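Local structure of endoglucanase FnCel5A (Fervidobacterium nodosum, 3NCO) at residues A[51-56]-A[312-317]; A[139-144]-A[156-161]. The protein probably hydrolyses internal beta-1,4-glucosidic bonds of cellulose, as a TIM-barrel endoglucanase of glycoside hydrolase family 5. All coordinates share one frame; numbering follows the deposited sequence.

Interaction 1 (A[51-56]-A[312-317]); sequences KERGFD and PLTTSA
Arg-53 NH2 is gripped where the helix 44-53 ends: it lies 3.0 Å from Thr-315 OG1, which sits at the edge of the guanidinium and in its plane, and it forms a salt bridge with Glu-311. Glu-311 meets NH2 through OE2 and is hydrogen-bonded through OE1 to Thr-315 OG1, closing a small polar cluster at the start of helix 313-318. The arginine's other amino group, NH1, pairs with the C-terminal carboxylate of Lys-320. Beside this cluster the contact turns apolar. The Thr-314 side chain points against the arginine, its methyl CG2 3.6 Å from Arg-53 NE, and CG2 also approaches Phe-55, whose CZ is 4.3 Å from it. Thr-314 can offer that methyl because CG2 stands opposite the backbone N (chi1 -62° for OG1), while OG1 turns back to bond Ile-310 O. With an alanine at Arg-53, Glu-311 and the Lys-320 carboxylate would probably lose their cationic partner, and the Thr-314 methyl its contact with the arginine. Gly-54, in a Schellman motif, ends the helix just after the arginine. The chemistry thus implies charge pairing combined with a light methyl contact, tying the chain's last helix to an early one.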
ATOM      1  N   LYS A  51      16.871  -2.119  -2.726  1.00 19.00           N
ATOM      2  CA  LYS A  51      17.103  -3.272  -3.611  1.00 19.85           C
ATOM      3  C   LYS A  51      18.244  -4.101  -3.047  1.00 20.26           C
ATOM      4  O   LYS A  51      18.108  -5.323  -2.970  1.00 20.91           O
ATOM      5  CB  LYS A  51      17.434  -2.817  -5.033  1.00 20.13           C
ATOM      6  CG  LYS A  51      17.744  -4.002  -6.047  1.00 20.38           C
ATOM      7  CD  LYS A  51      16.501  -4.845  -6.311  1.00 21.35           C
ATOM      8  CE  LYS A  51      16.783  -6.004  -7.314  1.00 23.97           C
ATOM      9  NZ  LYS A  51      15.488  -6.644  -7.689  1.00 24.62           N
ATOM     10  N   GLU A  52      19.346  -3.446  -2.625  1.00 19.65           N
ATOM     11  CA  GLU A  52      20.511  -4.206  -2.096  1.00 24.40           C
ATOM     12  C   GLU A  52      20.115  -5.092  -0.929  1.00 22.52           C
ATOM     13  O   GLU A  52      20.690  -6.197  -0.734  1.00 24.21           O
ATOM     14  CB  GLU A  52      21.677  -3.302  -1.614  1.00 24.55           C
ATOM     15  CG  GLU A  52      22.202  -2.344  -2.614  1.00 30.79           C
ATOM     16  CD  GLU A  52      23.294  -1.390  -2.068  1.00 32.45           C
ATOM     17  OE1 GLU A  52      24.454  -1.537  -2.554  1.00 42.72           O
ATOM     18  OE2 GLU A  52      23.009  -0.482  -1.200  1.00 41.13           O
ATOM     19  N   ARG A  53      19.198  -4.604  -0.099  1.00 21.73           N
ATOM     20  CA  ARG A  53      18.792  -5.380   1.082  1.00 20.85           C
ATOM     21  C   ARG A  53      18.000  -6.620   0.704  1.00 20.44           C
ATOM     22  O   ARG A  53      17.968  -7.603   1.481  1.00 20.36           O
ATOM     23  CB  ARG A  53      18.039  -4.500   2.092  1.00 19.91           C
ATOM     24  CG  ARG A  53      17.626  -5.221   3.374  1.00 20.00           C
ATOM     25  CD  ARG A  53      18.867  -5.777   4.150  1.00 19.06           C
ATOM     26  NE  ARG A  53      18.502  -6.469   5.390  1.00 22.28           N
ATOM     27  CZ  ARG A  53      18.100  -7.744   5.434  1.00 24.13           C
ATOM     28  NH1 ARG A  53      18.027  -8.459   4.308  1.00 24.68           N
ATOM     29  NH2 ARG A  53      17.761  -8.310   6.601  1.00 24.26           N
ATOM     30  N   GLY A  54      17.392  -6.580  -0.488  1.00 18.69           N
ATOM     31  CA  GLY A  54      16.758  -7.762  -1.052  1.00 20.22           C
ATOM     32  C   GLY A  54      15.241  -7.659  -1.207  1.00 19.32           C
ATOM     33  O   GLY A  54      14.598  -8.641  -1.546  1.00 20.75           O
ATOM     34  N   PHE A  55      14.675  -6.459  -0.984  1.00 18.95           N
ATOM     35  CA  PHE A  55      13.246  -6.235  -1.293  1.00 17.78           C
ATOM     36  C   PHE A  55      13.023  -6.345  -2.809  1.00 18.55           C
ATOM     37  O   PHE A  55      13.954  -6.055  -3.586  1.00 20.14           O
ATOM     38  CB  PHE A  55      12.793  -4.856  -0.777  1.00 17.10           C
ATOM     39  CG  PHE A  55      12.750  -4.795   0.732  1.00 16.92           C
ATOM     40  CD1 PHE A  55      11.676  -5.333   1.419  1.00 18.49           C
ATOM     41  CD2 PHE A  55      13.804  -4.249   1.455  1.00 18.17           C
ATOM     42  CE1 PHE A  55      11.608  -5.299   2.825  1.00 17.61           C
ATOM     43  CE2 PHE A  55      13.808  -4.259   2.848  1.00 17.66           C
ATOM     44  CZ  PHE A  55      12.678  -4.749   3.548  1.00 18.60           C
ATOM     45  N   ASP A  56      11.812  -6.779  -3.206  1.00 18.50           N
ATOM     46  CA  ASP A  56      11.483  -6.881  -4.632  1.00 17.86           C
ATOM     47  C   ASP A  56      10.774  -5.664  -5.188  1.00 18.74           C
ATOM     48  O   ASP A  56      10.787  -5.456  -6.402  1.00 17.55           O
ATOM     49  CB  ASP A  56      10.587  -8.100  -4.883  1.00 19.04           C
ATOM     50  CG  ASP A  56      11.192  -9.391  -4.371  1.00 19.91           C
ATOM     51  OD1 ASP A  56      12.264  -9.799  -4.852  1.00 21.58           O
ATOM     52  OD2 ASP A  56      10.574  -9.968  -3.441  1.00 22.50           O
ATOM     53  N   PRO A 312      16.889  -7.591  14.362  1.00 23.00           N
ATOM     54  CA  PRO A 312      16.314  -8.410  13.281  1.00 22.22           C
ATOM     55  C   PRO A 312      14.930  -8.003  12.755  1.00 21.90           C
ATOM     56  O   PRO A 312      14.326  -8.774  11.988  1.00 21.57           O
ATOM     57  CB  PRO A 312      16.239  -9.806  13.923  1.00 23.93           C
ATOM     58  CG  PRO A 312      15.976  -9.513  15.369  1.00 23.17           C
ATOM     59  CD  PRO A 312      16.695  -8.220  15.682  1.00 23.22           C
ATOM     60  N   LEU A 313      14.443  -6.818  13.131  1.00 20.91           N
ATOM     61  CA  LEU A 313      13.145  -6.383  12.601  1.00 20.16           C
ATOM     62  C   LEU A 313      13.094  -6.474  11.076  1.00 19.59           C
ATOM     63  O   LEU A 313      12.069  -6.906  10.524  1.00 20.31           O
ATOM     64  CB  LEU A 313      12.774  -4.963  13.038  1.00 18.74           C
ATOM     65  CG  LEU A 313      11.347  -4.509  12.666  1.00 18.23           C
ATOM     66  CD1 LEU A 313      10.321  -5.404  13.343  1.00 20.50           C
ATOM     67  CD2 LEU A 313      11.182  -3.052  13.106  1.00 16.39           C
ATOM     68  N   THR A 314      14.162  -6.027  10.405  1.00 19.27           N
ATOM     69  CA  THR A 314      14.158  -6.017   8.924  1.00 19.35           C
ATOM     70  C   THR A 314      14.051  -7.420   8.394  1.00 19.08           C
ATOM     71  O   THR A 314      13.289  -7.692   7.463  1.00 19.80           O
ATOM     72  CB  THR A 314      15.377  -5.249   8.346  1.00 20.04           C
ATOM     73  OG1 THR A 314      15.298  -3.881   8.781  1.00 19.41           O
ATOM     74  CG2 THR A 314      15.417  -5.310   6.814  1.00 20.55           C
ATOM     75  N   THR A 315      14.824  -8.314   9.006  1.00 19.72           N
ATOM     76  CA  THR A 315      14.741  -9.740   8.626  1.00 20.34           C
ATOM     77  C   THR A 315      13.335 -10.312   8.884  1.00 20.62           C
ATOM     78  O   THR A 315      12.822 -11.118   8.098  1.00 22.04           O
ATOM     79  CB  THR A 315      15.848 -10.546   9.337  1.00 22.09           C
ATOM     80  OG1 THR A 315      17.120  -9.982   8.972  1.00 23.62           O
ATOM     81  CG2 THR A 315      15.799 -12.019   8.936  1.00 22.13           C
ATOM     82  N   SER A 316      12.699  -9.879   9.969  1.00 20.54           N
ATOM     83  CA  SER A 316      11.267 -10.250  10.186  1.00 20.33           C
ATOM     84  C   SER A 316      10.340  -9.867   9.046  1.00 20.76           C
ATOM     85  O   SER A 316       9.443 -10.656   8.692  1.00 21.84           O
ATOM     86  CB  SER A 316      10.693  -9.636  11.469  1.00 20.14           C
ATOM     87  OG  SER A 316      11.237 -10.316  12.617  1.00 21.55           O
ATOM     88  N   ALA A 317      10.552  -8.659   8.503  1.00 20.13           N
ATOM     89  CA  ALA A 317       9.681  -8.163   7.420  1.00 19.33           C
ATOM     90  C   ALA A 317       9.982  -8.806   6.062  1.00 19.98           C
ATOM     91  O   ALA A 317       9.098  -8.877   5.178  1.00 21.02           O
ATOM     92  CB  ALA A 317       9.819  -6.615   7.284  1.00 18.76           C
TER

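Interaction 2 (A[139-144]-A[156-161]); sequences FEIFNE and ELYPKV
The beta-alpha-beta unit of strand 137-140, helix 151-168 and strand 174-177 is a basic repeat of the TIM barrel, and here Ile-141, on the segment that carries strand 137-140, packs against the inner side of the helix. The isoleucine reaches the helix with both of its branches. With CG1 beside the backbone N (chi1 -69°) and CD1 extended beyond it (chi2 168°), CD1 goes to Tyr-158, while CG2 faces Val-161 and CG1 lies near Val-161 too. CD1 lies 3.7 Å from the carbonyl O of Tyr-158 and 4.1 Å from its CB, so it touches the root of the tyrosine, the two side chains nearly perpendicular. CG2 meets Val-161 CG1 at 3.8 Å, the two side chains running antiparallel alongside each other. Val-161 presents this methyl because CG1 is trans to its own backbone N (chi1 -179°); its CB is close to Ile-141 CG2 as well, at 3.9 Å. The tyrosine ring itself turns elsewhere: CD of Pro-159 lies 3.5 Å from the plane of the Tyr-158 ring, over the outer part of one face, and OH bonds Lys-191 O. Pro-159, lacking an N-H, marks a kink in the helix. All three touching residues are buried and meet through apolar groups, apart from the Tyr-158 carbonyl. Farther along, Asn-143 and Glu-144 match the family 5 Asn-Glu pair after the fourth strand; its glutamate is the acid/base in relatives, probably also here, and Glu-144 OE2 is hydrogen-bonded to His-203 ND1. Around the contact, Ile-141 also rests on Val-174 and Ile-176 of the next strand, Tyr-158 shares Ile-176 and meets the Trp-154 ring, and Val-161 leans on Val-120 and Trp-123 of helix 112-130, filling the layer between barrel and outer helices.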
ATOM      1  N   PHE A 139      -0.410   0.423 -10.992  1.00 15.08           N
ATOM      2  CA  PHE A 139      -1.188   1.530 -10.429  1.00 15.09           C
ATOM      3  C   PHE A 139      -2.034   1.031  -9.262  1.00 15.75           C
ATOM      4  O   PHE A 139      -2.352  -0.164  -9.207  1.00 16.25           O
ATOM      5  CB  PHE A 139      -2.174   2.070 -11.463  1.00 15.98           C
ATOM      6  CG  PHE A 139      -1.510   2.720 -12.647  1.00 15.46           C
ATOM      7  CD1 PHE A 139      -0.170   3.107 -12.540  1.00 18.89           C
ATOM      8  CD2 PHE A 139      -2.234   3.007 -13.842  1.00 17.39           C
ATOM      9  CE1 PHE A 139       0.491   3.701 -13.583  1.00 16.75           C
ATOM     10  CE2 PHE A 139      -1.598   3.645 -14.923  1.00 16.72           C
ATOM     11  CZ  PHE A 139      -0.229   4.020 -14.796  1.00 17.17           C
ATOM     12  N   GLU A 140      -2.414   1.920  -8.339  1.00 15.92           N
ATOM     13  CA  GLU A 140      -3.253   1.545  -7.213  1.00 15.97           C
ATOM     14  C   GLU A 140      -4.251   2.674  -6.967  1.00 13.99           C
ATOM     15  O   GLU A 140      -3.845   3.713  -6.466  1.00 13.06           O
ATOM     16  CB  GLU A 140      -2.379   1.332  -5.981  1.00 16.43           C
ATOM     17  CG  GLU A 140      -3.259   0.972  -4.755  1.00 15.43           C
ATOM     18  CD  GLU A 140      -2.501   0.742  -3.459  1.00 18.58           C
ATOM     19  OE1 GLU A 140      -1.267   0.940  -3.460  1.00 15.96           O
ATOM     20  OE2 GLU A 140      -3.126   0.391  -2.458  1.00 16.88           O
ATOM     21  N   ILE A 141      -5.510   2.487  -7.378  1.00 15.75           N
ATOM     22  CA  ILE A 141      -6.469   3.592  -7.480  1.00 14.98           C
ATOM     23  C   ILE A 141      -6.575   4.484  -6.249  1.00 14.78           C
ATOM     24  O   ILE A 141      -6.459   5.714  -6.350  1.00 14.20           O
ATOM     25  CB  ILE A 141      -7.862   3.066  -7.827  1.00 14.41           C
ATOM     26  CG1 ILE A 141      -7.773   2.551  -9.265  1.00 16.52           C
ATOM     27  CG2 ILE A 141      -8.905   4.227  -7.834  1.00 14.33           C
ATOM     28  CD1 ILE A 141      -9.015   1.719  -9.683  1.00 15.52           C
ATOM     29  N   PHE A 142      -6.756   3.859  -5.076  1.00 14.86           N
ATOM     30  CA  PHE A 142      -6.891   4.642  -3.844  1.00 14.36           C
ATOM     31  C   PHE A 142      -6.525   3.838  -2.609  1.00 14.05           C
ATOM     32  O   PHE A 142      -6.886   2.667  -2.487  1.00 13.32           O
ATOM     33  CB  PHE A 142      -8.285   5.271  -3.708  1.00 16.05           C
ATOM     34  CG  PHE A 142      -8.363   6.334  -2.662  1.00 18.98           C
ATOM     35  CD1 PHE A 142      -7.587   7.513  -2.748  1.00 17.92           C
ATOM     36  CD2 PHE A 142      -9.170   6.130  -1.548  1.00 20.16           C
ATOM     37  CE1 PHE A 142      -7.637   8.471  -1.719  1.00 21.49           C
ATOM     38  CE2 PHE A 142      -9.265   7.095  -0.543  1.00 21.10           C
ATOM     39  CZ  PHE A 142      -8.506   8.254  -0.619  1.00 21.38           C
ATOM     40  N   ASN A 143      -5.856   4.502  -1.675  1.00 14.03           N
ATOM     41  CA  ASN A 143      -5.478   3.887  -0.405  1.00 13.49           C
ATOM     42  C   ASN A 143      -6.625   3.939   0.591  1.00 15.19           C
ATOM     43  O   ASN A 143      -7.158   4.992   0.902  1.00 14.95           O
ATOM     44  CB  ASN A 143      -4.323   4.717   0.155  1.00 13.48           C
ATOM     45  CG  ASN A 143      -3.852   4.230   1.496  1.00 15.02           C
ATOM     46  OD1 ASN A 143      -4.009   4.927   2.525  1.00 20.31           O
ATOM     47  ND2 ASN A 143      -3.354   3.077   1.513  1.00  9.42           N
ATOM     48  N   GLU A 144      -6.978   2.758   1.118  1.00 14.69           N
ATOM     49  CA  GLU A 144      -7.934   2.728   2.259  1.00 14.57           C
ATOM     50  C   GLU A 144      -9.206   3.571   2.060  1.00 13.48           C
ATOM     51  O   GLU A 144      -9.390   4.586   2.709  1.00 14.12           O
ATOM     52  CB  GLU A 144      -7.213   3.156   3.541  1.00 15.37           C
ATOM     53  CG  GLU A 144      -6.198   2.124   3.949  1.00 16.03           C
ATOM     54  CD  GLU A 144      -5.514   2.437   5.238  1.00 16.02           C
ATOM     55  OE1 GLU A 144      -5.769   3.506   5.826  1.00 21.32           O
ATOM     56  OE2 GLU A 144      -4.663   1.664   5.679  1.00 18.28           O
ATOM     57  N   GLU A 156     -18.829   1.641  -6.650  1.00 17.25           N
ATOM     58  CA  GLU A 156     -19.333   2.454  -7.759  1.00 18.45           C
ATOM     59  C   GLU A 156     -18.246   3.294  -8.428  1.00 17.76           C
ATOM     60  O   GLU A 156     -18.221   3.454  -9.671  1.00 18.24           O
ATOM     61  CB  GLU A 156     -20.507   3.348  -7.322  1.00 19.85           C
ATOM     62  CG  GLU A 156     -21.727   2.491  -6.854  1.00 22.69           C
ATOM     63  CD  GLU A 156     -22.827   3.247  -6.052  1.00 25.07           C
ATOM     64  OE1 GLU A 156     -23.937   2.649  -5.885  1.00 32.44           O
ATOM     65  OE2 GLU A 156     -22.593   4.374  -5.554  1.00 26.96           O
ATOM     66  N   LEU A 157     -17.348   3.836  -7.587  1.00 16.55           N
ATOM     67  CA  LEU A 157     -16.312   4.733  -8.027  1.00 16.20           C
ATOM     68  C   LEU A 157     -15.103   4.103  -8.737  1.00 15.81           C
ATOM     69  O   LEU A 157     -14.678   4.575  -9.797  1.00 16.20           O
ATOM     70  CB  LEU A 157     -15.827   5.566  -6.800  1.00 15.18           C
ATOM     71  CG  LEU A 157     -14.661   6.522  -7.063  1.00 16.42           C
ATOM     72  CD1 LEU A 157     -15.046   7.519  -8.151  1.00 15.09           C
ATOM     73  CD2 LEU A 157     -14.301   7.270  -5.763  1.00 15.11           C
ATOM     74  N   TYR A 158     -14.497   3.085  -8.103  1.00 15.36           N
ATOM     75  CA  TYR A 158     -13.262   2.552  -8.622  1.00 14.90           C
ATOM     76  C   TYR A 158     -13.399   2.061 -10.073  1.00 15.79           C
ATOM     77  O   TYR A 158     -12.464   2.297 -10.841  1.00 16.42           O
ATOM     78  CB  TYR A 158     -12.585   1.528  -7.674  1.00 14.73           C
ATOM     79  CG  TYR A 158     -12.980   0.086  -7.876  1.00 16.49           C
ATOM     80  CD1 TYR A 158     -13.802  -0.591  -6.942  1.00 14.97           C
ATOM     81  CD2 TYR A 158     -12.511  -0.623  -8.984  1.00 19.37           C
ATOM     82  CE1 TYR A 158     -14.167  -1.916  -7.122  1.00 14.87           C
ATOM     83  CE2 TYR A 158     -12.860  -1.962  -9.176  1.00 17.53           C
ATOM     84  CZ  TYR A 158     -13.688  -2.592  -8.249  1.00 14.23           C
ATOM     85  OH  TYR A 158     -14.002  -3.928  -8.458  1.00 17.79           O
ATOM     86  N   PRO A 159     -14.565   1.431 -10.471  1.00 14.90           N
ATOM     87  CA  PRO A 159     -14.642   1.068 -11.903  1.00 15.97           C
ATOM     88  C   PRO A 159     -14.642   2.267 -12.822  1.00 17.02           C
ATOM     89  O   PRO A 159     -14.167   2.112 -13.953  1.00 17.30           O
ATOM     90  CB  PRO A 159     -15.964   0.270 -12.013  1.00 16.42           C
ATOM     91  CG  PRO A 159     -16.213  -0.235 -10.577  1.00 14.54           C
ATOM     92  CD  PRO A 159     -15.783   0.979  -9.753  1.00 15.43           C
ATOM     93  N   LYS A 160     -15.142   3.437 -12.385  1.00 17.41           N
ATOM     94  CA  LYS A 160     -15.065   4.611 -13.266  1.00 17.33           C
ATOM     95  C   LYS A 160     -13.615   5.019 -13.442  1.00 17.58           C
ATOM     96  O   LYS A 160     -13.155   5.331 -14.572  1.00 19.18           O
ATOM     97  CB  LYS A 160     -15.862   5.757 -12.683  1.00 18.13           C
ATOM     98  CG  LYS A 160     -17.349   5.386 -12.549  1.00 20.43           C
ATOM     99  CD  LYS A 160     -18.149   6.528 -11.964  1.00 23.19           C
ATOM    100  CE  LYS A 160     -19.609   6.090 -11.788  1.00 26.69           C
ATOM    101  NZ  LYS A 160     -20.366   7.089 -10.980  1.00 29.43           N
ATOM    102  N   VAL A 161     -12.858   4.936 -12.337  1.00 16.49           N
ATOM    103  CA  VAL A 161     -11.447   5.312 -12.425  1.00 16.92           C
ATOM    104  C   VAL A 161     -10.742   4.308 -13.340  1.00 17.14           C
ATOM    105  O   VAL A 161      -9.983   4.692 -14.244  1.00 19.76           O
ATOM    106  CB  VAL A 161     -10.777   5.357 -11.036  1.00 16.12           C
ATOM    107  CG1 VAL A 161      -9.349   5.766 -11.248  1.00 16.72           C
ATOM    108  CG2 VAL A 161     -11.473   6.398 -10.176  1.00 17.23           C
TER

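In the fold
The two contacts lie on opposite sides of the chain's centre, with their own centres 29 Å apart and their nearest atoms about 13 Å apart, so they do not touch. Interaction 1 spans most of the sequence, bringing the end of helix 44-53, just before the second barrel strand, to helix 313-318 near the C-terminus. Interaction 2 falls entirely within that span and is local, joining the fourth strand to its following helix across a short connection. Both lie among parts of the same closed eight-stranded parallel barrel, whose strands run in sequence order, and its surrounding helices. One joins an early helix to the C-terminal one; the other builds a single repeat of the barrel.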